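Local coordinates for protein SsfX3 (Streptomyces sp. SF2575, PDB 3SKV) that acts as a salicylyl-acyltransferase in a tetracycline biosynthetic pathway and combines a jelly-roll domain with a GDSL/SGNH-fold domain, at residues A[191-196]-A[222-227]; A[230-235]-A[250-255]; A[73-78]-A[226-231]; A[186-191]-A[206-211]; A[80-85]-A[158-163]. The protein carries 1 engineered substitution. All blocks are in the same frame, centred on the assembly; numbering follows the deposited sequence.

Interaction 1. Residues A[191-196]-A[222-227]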
# COMPACT_ATOMS: atom_id res chain seq x y z
N TYR A 191 6.85 -0.27 -3.70
CA TYR A 191 7.72 -0.57 -2.55
C TYR A 191 8.43 0.68 -2.06
O TYR A 191 8.87 1.50 -2.85
CB TYR A 191 8.74 -1.66 -2.95
CG TYR A 191 9.80 -1.92 -1.90
CD1 TYR A 191 9.56 -2.79 -0.84
CD2 TYR A 191 11.05 -1.31 -1.97
CE1 TYR A 191 10.52 -2.99 0.16
CE2 TYR A 191 12.02 -1.52 -0.99
CZ TYR A 191 11.74 -2.36 0.07
OH TYR A 191 12.71 -2.62 1.01
N GLY A 192 8.61 0.79 -0.76
CA GLY A 192 9.37 1.89 -0.19
C GLY A 192 8.63 2.90 0.66
O GLY A 192 7.54 2.63 1.16
N ASP A 193 9.27 4.07 0.84
CA ASP A 193 8.86 5.22 1.65
C ASP A 193 9.17 5.04 3.14
O ASP A 193 9.22 3.92 3.65
CB ASP A 193 7.39 5.63 1.39
CG ASP A 193 7.15 6.18 -0.00
OD1 ASP A 193 7.69 7.28 -0.31
OD2 ASP A 193 6.39 5.54 -0.78
N SER A 194 9.37 6.15 3.83
CA SER A 194 9.69 6.13 5.26
C SER A 194 8.49 6.37 6.16
O SER A 194 8.62 6.33 7.40
CB SER A 194 10.84 7.09 5.56
OG SER A 194 10.63 8.32 4.90
N ILE A 195 7.30 6.55 5.54
CA ILE A 195 6.04 6.79 6.24
C ILE A 195 4.92 5.83 5.90
O ILE A 195 4.86 5.31 4.79
CB ILE A 195 5.54 8.26 6.11
CG1 ILE A 195 5.29 8.66 4.64
CG2 ILE A 195 6.44 9.25 6.90
CD1 ILE A 195 4.41 9.87 4.42
N CYS A 196 3.98 5.67 6.85
CA CYS A 196 2.77 4.90 6.68
C CYS A 196 1.86 5.76 5.83
O CYS A 196 1.64 6.94 6.13
CB CYS A 196 2.14 4.58 8.03
SG CYS A 196 3.29 3.86 9.23
N SER A 222 0.70 -2.96 -2.36
CA SER A 222 1.59 -2.16 -1.53
C SER A 222 2.50 -3.07 -0.75
O SER A 222 2.05 -4.02 -0.10
CB SER A 222 0.78 -1.29 -0.56
OG SER A 222 1.63 -0.69 0.41
N LEU A 223 3.79 -2.80 -0.81
CA LEU A 223 4.83 -3.45 -0.04
C LEU A 223 5.59 -2.34 0.67
O LEU A 223 6.81 -2.40 0.86
CB LEU A 223 5.75 -4.31 -0.92
CG LEU A 223 5.14 -5.51 -1.61
CD1 LEU A 223 6.12 -6.16 -2.50
CD2 LEU A 223 4.62 -6.53 -0.63
N SER A 224 4.84 -1.29 1.07
CA SER A 224 5.25 -0.14 1.86
C SER A 224 5.04 -0.48 3.34
O SER A 224 3.90 -0.68 3.77
CB SER A 224 4.40 1.08 1.51
OG SER A 224 5.02 1.90 0.53
N PHE A 225 6.12 -0.58 4.11
CA PHE A 225 5.97 -0.91 5.53
C PHE A 225 6.70 0.13 6.39
O PHE A 225 7.33 -0.23 7.40
CB PHE A 225 6.48 -2.34 5.79
CG PHE A 225 5.91 -3.40 4.88
CD1 PHE A 225 4.64 -3.92 5.10
CD2 PHE A 225 6.64 -3.89 3.80
CE1 PHE A 225 4.11 -4.91 4.26
CE2 PHE A 225 6.13 -4.90 2.99
CZ PHE A 225 4.86 -5.40 3.23
N ALA A 226 6.61 1.44 5.97
CA ALA A 226 7.29 2.61 6.57
C ALA A 226 8.84 2.42 6.53
O ALA A 226 9.30 1.55 5.80
CB ALA A 226 6.77 2.88 7.98
N ALA A 227 9.63 3.23 7.26
CA ALA A 227 11.11 3.20 7.22
C ALA A 227 11.78 1.82 7.28
O ALA A 227 12.54 1.48 6.36
CB ALA A 227 11.70 4.14 8.26
O HOH W 1 5.75 3.09 3.65
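Tyr191 sets its ring across Leu223 at about a right angle, on the side of the sheet that both side chains share. Its CG lies anti to the backbone N (chi1 172°), which brings CD1 to 4.1 Å from Leu223 CB; helix 234-242 covers both residues. Next, Gly192 O is gripped twice. Ser224 OG donates to it at 2.7 Å, tilted 32° from the carbonyl plane, and a water donates as well. Asp193 turns its carboxylate elsewhere, OD1 to a salt bridge with Arg251. Its carbonyl O lies only 3.2 Å from Ala226 O, two acceptors side by side, with Ser230 OG near both. At Ser194, CB rests 4.1 Å from Ala227 CB, while the carbonyl O takes a weak bond from Ala227 N at 3.3 Å. Ile195 joins in through its backbone: the same water donates to Ile195 O at 2.6 Å and accepts from Ala226 N, so it ties the two loops together. Finally Cys196 SG packs on Ala226 CB at 3.8 Å. The run Gly192-Asp193-Ser194 at the end of strand 187-192 matches the GDS motif of GDSL/SGNH enzymes, whose serine is the family nucleophile, so Ser194 probably has that role.

Interaction 2. Residues A[230-235]-A[250-255]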
# COMPACT_ATOMS: atom_id res chain seq x y z
N SER A 230 11.83 -0.39 4.11
CA SER A 230 12.38 0.27 2.93
C SER A 230 13.92 0.36 2.89
O SER A 230 14.46 1.33 2.36
CB SER A 230 11.76 1.66 2.80
OG SER A 230 10.40 1.64 3.17
N HIS A 231 14.62 -0.68 3.39
CA HIS A 231 16.08 -0.78 3.45
C HIS A 231 16.68 -1.65 2.32
O HIS A 231 17.84 -2.10 2.40
CB HIS A 231 16.51 -1.33 4.83
CG HIS A 231 16.52 -0.30 5.91
ND1 HIS A 231 15.38 0.42 6.23
CD2 HIS A 231 17.51 0.05 6.76
CE1 HIS A 231 15.72 1.21 7.23
NE2 HIS A 231 16.99 1.02 7.59
N LEU A 232 15.88 -1.90 1.26
CA LEU A 232 16.32 -2.73 0.13
C LEU A 232 16.70 -4.14 0.51
O LEU A 232 17.60 -4.72 -0.10
CB LEU A 232 17.42 -2.08 -0.74
CG LEU A 232 17.11 -0.72 -1.37
CD1 LEU A 232 18.40 -0.07 -1.85
CD2 LEU A 232 16.06 -0.86 -2.51
N GLN A 233 15.98 -4.71 1.50
CA GLN A 233 16.10 -6.08 1.99
C GLN A 233 15.94 -7.02 0.80
O GLN A 233 14.91 -6.98 0.12
CB GLN A 233 15.01 -6.41 3.02
CG GLN A 233 15.15 -5.68 4.33
CD GLN A 233 14.36 -4.40 4.42
OE1 GLN A 233 14.25 -3.62 3.47
NE2 GLN A 233 13.80 -4.15 5.60
N PRO A 234 16.93 -7.88 0.53
CA PRO A 234 16.79 -8.82 -0.63
C PRO A 234 15.53 -9.69 -0.61
O PRO A 234 15.05 -10.07 -1.67
CB PRO A 234 18.08 -9.64 -0.58
CG PRO A 234 19.02 -8.86 0.25
CD PRO A 234 18.22 -8.06 1.23
N MET A 235 14.98 -10.01 0.58
CA MET A 235 13.73 -10.78 0.68
C MET A 235 12.53 -10.05 -0.01
O MET A 235 11.64 -10.71 -0.59
CB MET A 235 13.42 -11.15 2.14
CG MET A 235 14.28 -12.25 2.70
SD MET A 235 14.27 -13.86 1.83
CE MET A 235 12.44 -14.36 2.09
N LEU A 250 9.72 1.78 -6.86
CA LEU A 250 10.54 1.67 -5.65
C LEU A 250 10.98 3.04 -5.20
O LEU A 250 11.63 3.74 -5.98
CB LEU A 250 11.82 0.81 -5.92
CG LEU A 250 11.69 -0.50 -6.75
CD1 LEU A 250 13.04 -1.04 -7.07
CD2 LEU A 250 10.89 -1.57 -6.00
N ARG A 251 10.68 3.43 -3.96
CA ARG A 251 11.17 4.71 -3.45
C ARG A 251 12.01 4.46 -2.22
O ARG A 251 11.52 3.95 -1.22
CB ARG A 251 10.08 5.73 -3.18
CG ARG A 251 10.62 7.11 -3.52
CD ARG A 251 9.82 8.28 -2.99
NE ARG A 251 8.42 7.94 -2.83
CZ ARG A 251 7.51 8.01 -3.78
NH1 ARG A 251 7.83 8.45 -4.99
NH2 ARG A 251 6.27 7.63 -3.54
N VAL A 252 13.29 4.74 -2.33
CA VAL A 252 14.26 4.46 -1.26
C VAL A 252 15.25 5.60 -1.05
O VAL A 252 15.29 6.52 -1.86
CB VAL A 252 14.98 3.10 -1.54
CG1 VAL A 252 13.99 1.94 -1.39
CG2 VAL A 252 15.64 3.08 -2.93
N GLY A 253 16.05 5.51 0.02
CA GLY A 253 17.06 6.50 0.37
C GLY A 253 17.01 6.93 1.82
O GLY A 253 17.84 6.50 2.62
N THR A 254 16.03 7.76 2.18
CA THR A 254 15.81 8.36 3.51
C THR A 254 15.72 7.40 4.67
O THR A 254 16.35 7.65 5.69
CB THR A 254 14.72 9.44 3.48
OG1 THR A 254 15.18 10.45 2.57
CG2 THR A 254 14.47 10.09 4.86
N SER A 255 14.99 6.31 4.53
CA SER A 255 14.87 5.25 5.55
C SER A 255 16.26 4.76 6.00
O SER A 255 16.47 4.52 7.19
CB SER A 255 14.04 4.09 5.00
OG SER A 255 12.85 4.56 4.38
O HOH W 2 15.94 3.55 1.99
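The imidazole of His231 meets Ser255 at a slant, with CE1 3.4 Å from Ser255 O. Although its CB points away, CG set anti to the carbonyl carbon (chi1 -80°) helps carry the ring there. Both ring nitrogens have partners beyond the contact: ND1 makes a weak bond to Ala227 O, which lies in the ring plane, and NE2 bonds to Asp259 OD2, which together probably limit its rotation. The other flat group, the amide of Gln233 at the N-cap position of helix 234-242, takes the backbone N of His231 on OE1 at 3.0 Å, the donor sitting 35° out of the carbonyl plane, while NE2 reaches Asp228 O. Ser230 lies against Ser255 through its methylene, CB to Ser255 OG at 3.5 Å, and Ser230 OG lies within bonding distance of both Asp193 O and Ala226 O. Its carbonyl O receives a water at 2.7 Å, and that water accepts from Gly253 N at 2.8 Å, so two buried backbone groups are satisfied by one bridge. Beside these polar contacts Leu232 crosses Val252 at about a right angle. Its CD2 methyl straddles the valine fork, 3.7 Å from CG1 and 4.0 Å from CG2. Gly253 turns the chain from strand 247-252 into helix 254-257; its backbone angles leave no room for a side chain beside the carbonyl O of Val252. Strand 247-252 runs between 187-192 and 286-290 in the parallel sheet, and Leu232 also packs on Phe266, Leu270 and Phe273 of helix 266-278.

Interaction 3. Residues A[73-78]-A[226-231]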
# COMPACT_ATOMS: atom_id res chain seq x y z
N LYS A 73 10.79 -10.63 14.94
CA LYS A 73 9.53 -11.01 15.64
C LYS A 73 8.52 -9.90 15.98
O LYS A 73 7.33 -10.07 15.70
CB LYS A 73 9.78 -11.95 16.83
CG LYS A 73 10.27 -13.34 16.40
CD LYS A 73 10.25 -14.35 17.54
CE LYS A 73 9.04 -15.24 17.50
NZ LYS A 73 9.38 -16.65 17.81
N GLY A 74 9.01 -8.78 16.53
CA GLY A 74 8.20 -7.62 16.87
C GLY A 74 7.58 -6.97 15.64
O GLY A 74 6.36 -6.83 15.55
N SER A 75 8.43 -6.64 14.66
CA SER A 75 8.08 -6.01 13.38
C SER A 75 7.09 -6.83 12.49
O SER A 75 6.40 -6.23 11.67
CB SER A 75 9.36 -5.68 12.60
OG SER A 75 9.46 -4.32 12.20
N VAL A 76 7.03 -8.18 12.65
CA VAL A 76 6.22 -9.13 11.86
C VAL A 76 4.76 -8.73 11.60
O VAL A 76 4.27 -8.86 10.48
CB VAL A 76 6.43 -10.59 12.33
CG1 VAL A 76 5.21 -11.48 12.07
CG2 VAL A 76 7.67 -11.19 11.70
N GLY A 77 4.12 -8.18 12.64
CA GLY A 77 2.74 -7.70 12.63
C GLY A 77 2.43 -6.75 11.49
O GLY A 77 1.32 -6.80 10.94
N ARG A 78 3.43 -5.91 11.13
CA ARG A 78 3.36 -4.92 10.03
C ARG A 78 2.97 -5.57 8.69
O ARG A 78 2.25 -4.95 7.91
CB ARG A 78 4.69 -4.15 9.88
CG ARG A 78 5.07 -3.32 11.11
CD ARG A 78 6.56 -2.98 11.12
NE ARG A 78 6.88 -1.75 10.39
CZ ARG A 78 7.64 -0.77 10.86
NH1 ARG A 78 8.17 -0.85 12.08
NH2 ARG A 78 7.88 0.31 10.12
N ALA A 226 6.61 1.44 5.97
CA ALA A 226 7.29 2.61 6.57
C ALA A 226 8.84 2.42 6.53
O ALA A 226 9.30 1.55 5.80
CB ALA A 226 6.77 2.88 7.98
N ALA A 227 9.63 3.23 7.26
CA ALA A 227 11.11 3.20 7.22
C ALA A 227 11.78 1.82 7.28
O ALA A 227 12.54 1.48 6.36
CB ALA A 227 11.70 4.14 8.26
N ASP A 228 11.46 1.02 8.31
CA ASP A 228 12.03 -0.33 8.51
C ASP A 228 11.97 -1.26 7.31
O ASP A 228 12.96 -1.94 7.03
CB ASP A 228 11.47 -1.00 9.78
CG ASP A 228 11.82 -0.26 11.07
OD1 ASP A 228 12.66 0.68 11.01
OD2 ASP A 228 11.25 -0.61 12.13
N GLY A 229 10.84 -1.25 6.58
CA GLY A 229 10.67 -2.11 5.42
C GLY A 229 11.25 -1.59 4.11
O GLY A 229 11.19 -2.31 3.11
N SER A 230 11.83 -0.39 4.11
CA SER A 230 12.38 0.27 2.93
C SER A 230 13.92 0.36 2.89
O SER A 230 14.46 1.33 2.36
CB SER A 230 11.76 1.66 2.80
OG SER A 230 10.40 1.64 3.17
N HIS A 231 14.62 -0.68 3.39
CA HIS A 231 16.08 -0.78 3.45
C HIS A 231 16.68 -1.65 2.32
O HIS A 231 17.84 -2.10 2.40
CB HIS A 231 16.51 -1.33 4.83
CG HIS A 231 16.52 -0.30 5.91
ND1 HIS A 231 15.38 0.42 6.23
CD2 HIS A 231 17.51 0.05 6.76
CE1 HIS A 231 15.72 1.21 7.23
NE2 HIS A 231 16.99 1.02 7.59
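Arg78 reaches across from the N-terminal domain to Asp228 of the GDSL/SGNH domain, a surface salt bridge between two loops. One loop follows helix 67-70, the other follows strand 219-223. The two side chains cross at about a right angle, and the guanidinium and carboxylate planes stand 35° apart. The charges therefore do not meet as a flat, two-pronged pair: a single link, NH1 to Asp228 OD2 at 3.1 Å, carries the bridge. A bend at chi3 (87°) in the arginine chain turns one guanidinium face toward the aspartate, whose CB lies 3.6 Å from that plane, offset toward the rim. NH2 donates to Phe225 O. Arg78 thus holds Phe225 O, just before 226-231, as well as the Asp228 carboxylate. With an alanine here the carboxylate of Asp228 would probably lose its countercharge and Phe225 O the donor that reaches it from the other domain. Each loop is also folded on itself. Arg78 N bonds to Ser75 O at 3.0 Å in a helix-like turn, and Ser230 N bonds to Ala227 O in the same fashion on the other side. Ser75 stands at the margin of the contact, its OG 4.1 Å from Asp228 OD2, while the methyl of Ala226 touches the arginine at the edge, CB 3.5 Å from Arg78 NH2.

Interaction 4. Residues A[186-191]-A[206-211]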
# COMPACT_ATOMS: atom_id res chain seq x y z
N PRO A 186 -3.99 -4.24 -15.03
CA PRO A 186 -2.53 -4.42 -14.90
C PRO A 186 -2.11 -4.29 -13.43
O PRO A 186 -2.70 -3.53 -12.67
CB PRO A 186 -1.95 -3.30 -15.76
CG PRO A 186 -3.10 -2.80 -16.60
CD PRO A 186 -4.32 -3.03 -15.80
N HIS A 187 -1.09 -5.05 -13.04
CA HIS A 187 -0.62 -5.05 -11.66
C HIS A 187 0.38 -3.96 -11.40
O HIS A 187 1.36 -3.82 -12.14
CB HIS A 187 -0.02 -6.41 -11.27
CG HIS A 187 -1.02 -7.50 -11.24
ND1 HIS A 187 -1.75 -7.77 -10.10
CD2 HIS A 187 -1.40 -8.35 -12.22
CE1 HIS A 187 -2.55 -8.77 -10.42
NE2 HIS A 187 -2.37 -9.16 -11.68
N TRP A 188 0.15 -3.22 -10.31
CA TRP A 188 1.08 -2.20 -9.88
C TRP A 188 1.62 -2.48 -8.50
O TRP A 188 0.87 -2.43 -7.52
CB TRP A 188 0.49 -0.78 -9.98
CG TRP A 188 1.39 0.29 -9.43
CD1 TRP A 188 2.76 0.29 -9.41
CD2 TRP A 188 0.98 1.49 -8.77
NE1 TRP A 188 3.23 1.43 -8.80
CE2 TRP A 188 2.15 2.19 -8.41
CE3 TRP A 188 -0.28 2.08 -8.50
CZ2 TRP A 188 2.11 3.45 -7.78
CZ3 TRP A 188 -0.32 3.32 -7.87
CH2 TRP A 188 0.86 3.98 -7.50
N ILE A 189 2.94 -2.79 -8.43
CA ILE A 189 3.64 -3.03 -7.18
C ILE A 189 4.36 -1.76 -6.75
O ILE A 189 5.17 -1.21 -7.53
CB ILE A 189 4.62 -4.23 -7.22
CG1 ILE A 189 3.95 -5.52 -7.73
CG2 ILE A 189 5.28 -4.43 -5.81
CD1 ILE A 189 4.88 -6.76 -7.70
N HIS A 190 4.08 -1.27 -5.52
CA HIS A 190 4.78 -0.11 -4.98
C HIS A 190 5.54 -0.54 -3.71
O HIS A 190 4.95 -1.11 -2.79
CB HIS A 190 3.89 1.13 -4.76
CG HIS A 190 4.67 2.27 -4.18
ND1 HIS A 190 5.51 3.06 -4.98
CD2 HIS A 190 4.80 2.66 -2.89
CE1 HIS A 190 6.10 3.90 -4.15
NE2 HIS A 190 5.70 3.71 -2.88
N TYR A 191 6.85 -0.27 -3.70
CA TYR A 191 7.72 -0.57 -2.55
C TYR A 191 8.43 0.68 -2.06
O TYR A 191 8.87 1.50 -2.85
CB TYR A 191 8.74 -1.66 -2.95
CG TYR A 191 9.80 -1.92 -1.90
CD1 TYR A 191 9.56 -2.79 -0.84
CD2 TYR A 191 11.05 -1.31 -1.97
CE1 TYR A 191 10.52 -2.99 0.16
CE2 TYR A 191 12.02 -1.52 -0.99
CZ TYR A 191 11.74 -2.36 0.07
OH TYR A 191 12.71 -2.62 1.01
N ARG A 206 -8.81 6.47 -0.18
CA ARG A 206 -8.38 7.82 -0.49
C ARG A 206 -6.93 8.14 -0.12
O ARG A 206 -6.59 9.32 0.02
CB ARG A 206 -9.41 8.85 -0.02
CG ARG A 206 -10.68 8.86 -0.91
CD ARG A 206 -11.73 9.84 -0.45
NE ARG A 206 -12.42 9.30 0.73
CZ ARG A 206 -13.25 9.99 1.51
NH1 ARG A 206 -13.52 11.26 1.24
NH2 ARG A 206 -13.81 9.41 2.56
N THR A 207 -6.06 7.10 -0.05
CA THR A 207 -4.62 7.30 0.14
C THR A 207 -4.10 7.71 -1.25
O THR A 207 -4.80 7.47 -2.25
CB THR A 207 -3.89 6.04 0.65
OG1 THR A 207 -4.00 5.00 -0.31
CG2 THR A 207 -4.40 5.55 2.00
N TRP A 208 -2.90 8.29 -1.34
CA TRP A 208 -2.37 8.67 -2.64
C TRP A 208 -2.29 7.44 -3.55
O TRP A 208 -2.69 7.53 -4.71
CB TRP A 208 -1.05 9.43 -2.51
CG TRP A 208 0.13 8.59 -2.12
CD1 TRP A 208 0.61 8.39 -0.87
CD2 TRP A 208 0.98 7.85 -3.01
NE1 TRP A 208 1.72 7.57 -0.92
CE2 TRP A 208 1.97 7.23 -2.22
CE3 TRP A 208 0.99 7.65 -4.40
CZ2 TRP A 208 2.98 6.45 -2.78
CZ3 TRP A 208 1.96 6.84 -4.95
CH2 TRP A 208 2.96 6.27 -4.15
N LEU A 209 -1.84 6.29 -2.99
CA LEU A 209 -1.72 5.00 -3.69
C LEU A 209 -3.05 4.53 -4.24
O LEU A 209 -3.13 4.17 -5.42
CB LEU A 209 -1.18 3.94 -2.72
CG LEU A 209 0.33 3.81 -2.62
CD1 LEU A 209 0.70 2.87 -1.55
CD2 LEU A 209 0.94 3.32 -3.95
N ALA A 210 -4.09 4.54 -3.40
CA ALA A 210 -5.44 4.13 -3.78
C ALA A 210 -5.99 5.03 -4.89
O ALA A 210 -6.47 4.52 -5.90
CB ALA A 210 -6.35 4.17 -2.56
N LEU A 211 -5.87 6.37 -4.73
CA LEU A 211 -6.32 7.38 -5.69
C LEU A 211 -5.57 7.25 -7.01
O LEU A 211 -6.19 7.37 -8.07
CB LEU A 211 -6.09 8.78 -5.11
CG LEU A 211 -7.23 9.57 -4.45
CD1 LEU A 211 -8.63 8.83 -4.43
CD2 LEU A 211 -6.78 10.16 -3.15
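His190 and Trp208 form an edge-to-face (T-shaped) pair: the six-membered ring of Trp208 stands with its rim over the imidazole face, planes at 83°, and Trp208 CH2 sits 3.9 Å above the centre of the histidine ring. The two side chains reach the pair by different torsions. The histidine extends away from the sheet with CG anti to its own N (chi1 179°), and Trp188, two residues earlier on the same side, does likewise. Trp208 instead holds CG between backbone N and carbonyl carbon (chi1 72°), which folds the indole back toward the strand. The two indoles cross at about a right angle, Trp188 CH2 to Trp208 CZ3 at 4.0 Å. Leu209 fills the angle between strand and helix: its CD2 methyl lies 3.6 Å from Trp188 CH2 and 3.8 Å from His190 CB. Ser249 OG is a shared partner of Trp188 NE1 and His190 ND1, while His190 NE2 bonds to Asp193 OD2, so the imidazole can hardly turn. Thr207 OG1, accepting from Ala210 N at 3.1 Å, caps the helix. This is strand-to-helix packing within the beta-alpha-beta unit of strand 187-192, helix 208-216 and strand 219-223, part of the parallel-sheet SGNH fold.

Interaction 5. Residues A[80-85]-A[158-163]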
# COMPACT_ATOMS: atom_id res chain seq x y z
N ALA A 80 0.88 -8.06 8.24
CA ALA A 80 -0.55 -8.37 8.29
C ALA A 80 -1.45 -7.14 8.34
O ALA A 80 -2.68 -7.26 8.38
CB ALA A 80 -0.87 -9.32 9.45
N GLN A 81 -0.87 -5.95 8.29
CA GLN A 81 -1.67 -4.72 8.25
C GLN A 81 -2.22 -4.60 6.85
O GLN A 81 -1.48 -4.72 5.87
CB GLN A 81 -0.86 -3.50 8.67
CG GLN A 81 -0.67 -3.45 10.19
CD GLN A 81 0.27 -2.35 10.62
OE1 GLN A 81 0.60 -1.43 9.86
NE2 GLN A 81 0.74 -2.45 11.86
N THR A 82 -3.55 -4.48 6.76
CA THR A 82 -4.34 -4.55 5.53
C THR A 82 -4.34 -3.31 4.60
O THR A 82 -5.30 -3.09 3.85
CB THR A 82 -5.69 -5.17 5.82
OG1 THR A 82 -6.31 -4.37 6.82
CG2 THR A 82 -5.57 -6.60 6.30
N SER A 83 -3.22 -2.58 4.61
CA SER A 83 -2.99 -1.39 3.80
C SER A 83 -2.94 -1.72 2.29
O SER A 83 -2.10 -2.51 1.83
CB SER A 83 -1.70 -0.72 4.26
OG SER A 83 -1.76 0.65 3.92
N GLY A 84 -3.88 -1.13 1.55
CA GLY A 84 -4.03 -1.35 0.11
C GLY A 84 -4.71 -2.67 -0.22
O GLY A 84 -4.80 -3.05 -1.38
N VAL A 85 -5.19 -3.38 0.81
CA VAL A 85 -5.87 -4.66 0.61
C VAL A 85 -7.37 -4.42 0.39
O VAL A 85 -8.00 -3.62 1.11
CB VAL A 85 -5.61 -5.69 1.76
CG1 VAL A 85 -6.40 -7.01 1.53
CG2 VAL A 85 -4.12 -5.98 1.93
N TRP A 158 -12.41 -1.86 0.90
CA TRP A 158 -11.04 -1.42 1.11
C TRP A 158 -10.78 -1.47 2.59
O TRP A 158 -11.30 -0.67 3.37
CB TRP A 158 -10.85 -0.01 0.59
CG TRP A 158 -10.76 0.05 -0.89
CD1 TRP A 158 -11.77 -0.12 -1.78
CD2 TRP A 158 -9.60 0.41 -1.65
NE1 TRP A 158 -11.30 0.06 -3.07
CE2 TRP A 158 -9.97 0.38 -3.01
CE3 TRP A 158 -8.27 0.69 -1.31
CZ2 TRP A 158 -9.07 0.65 -4.04
CZ3 TRP A 158 -7.36 0.90 -2.33
CH2 TRP A 158 -7.77 0.91 -3.67
N LEU A 159 -10.00 -2.45 2.97
CA LEU A 159 -9.65 -2.78 4.35
C LEU A 159 -8.84 -1.67 5.03
O LEU A 159 -8.16 -0.92 4.32
CB LEU A 159 -8.93 -4.15 4.38
CG LEU A 159 -9.67 -5.37 3.71
CD1 LEU A 159 -9.08 -6.69 4.21
CD2 LEU A 159 -11.18 -5.37 4.04
N PRO A 160 -8.93 -1.53 6.38
CA PRO A 160 -8.18 -0.48 7.08
C PRO A 160 -6.67 -0.51 6.86
O PRO A 160 -6.06 -1.57 6.72
CB PRO A 160 -8.57 -0.69 8.55
CG PRO A 160 -8.98 -2.12 8.62
CD PRO A 160 -9.71 -2.34 7.35
N THR A 161 -6.07 0.68 6.84
CA THR A 161 -4.67 0.94 6.53
C THR A 161 -3.61 0.71 7.60
O THR A 161 -2.49 0.33 7.25
CB THR A 161 -4.52 2.29 5.81
OG1 THR A 161 -5.23 3.29 6.54
CG2 THR A 161 -5.02 2.26 4.37
N LEU A 162 -3.90 0.97 8.88
CA LEU A 162 -2.88 0.82 9.93
C LEU A 162 -3.23 -0.28 10.96
O LEU A 162 -2.78 -0.24 12.11
CB LEU A 162 -2.66 2.19 10.62
CG LEU A 162 -2.31 3.35 9.66
CD1 LEU A 162 -2.78 4.71 10.22
CD2 LEU A 162 -0.84 3.31 9.26
N LEU A 163 -4.03 -1.27 10.52
CA LEU A 163 -4.57 -2.32 11.35
C LEU A 163 -4.46 -3.68 10.72
O LEU A 163 -4.51 -3.81 9.50
CB LEU A 163 -6.08 -2.03 11.47
CG LEU A 163 -6.70 -1.35 12.70
CD1 LEU A 163 -5.94 -0.14 13.17
CD2 LEU A 163 -8.10 -0.92 12.36
O HOH W 3 -7.07 -0.80 1.80
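Thr82 holds on to the 158-163 loop with two donors. Its backbone N gives to Leu163 O at 3.0 Å, and OG1 donates to Pro160 O at 2.8 Å, lying in the carbonyl plane on a lone pair. With chi1 at 58°, the hydroxyl sits between its own N and carbonyl carbon and faces that acceptor. Further along, Leu159 N donates to Val85 O at 3.0 Å. Thr82 O is taken by Val85 N, closing a type II turn through Ser83 and Gly84. A water donates to both Val85 O and Leu159 O (2.7 Å to the latter) and accepts weakly from Gly84 N. Leu163 O gains a CA-H contact from Gln81 CA at 3.2 Å, and the extended Gln81 chain runs beside the backbone, CG 3.8 Å from Leu163 C. An alanine at Gln81 is likely to leave a gap alongside the Leu162-Leu163 backbone, where CG and CD now lie. Val85 CG1 and Leu159 CD1 add an apolar touch at 3.8 Å. Since nearly every bond uses main-chain atoms, the fit of the two loops probably depends on backbone shape more than on side-chain identity, with the Thr82 hydroxyl the exception.

How the interactions relate
From the N terminus, 73-78 comes first and waits longest: interaction 3 closes on 226-231 across 147 intervening residues, and that long loop encloses interactions 5 and 4. Interaction 5 joins two loops within the N-terminal domain, closing a mostly beta loop of 72 residues. Interactions 4 and 1 share strand 187-192 and cross, 4 closing on helix 208-216 and 1 on the end of strand 219-223. Interactions 1 and 3 finish on the same stretch, so the loop after 219-223 is held from both domains. Interaction 2 starts from that loop and carries the connection to strand 247-252. Trp158 also touches Ala210, and Leu162 touches Cys196, linking interaction 5 to 4 and 1.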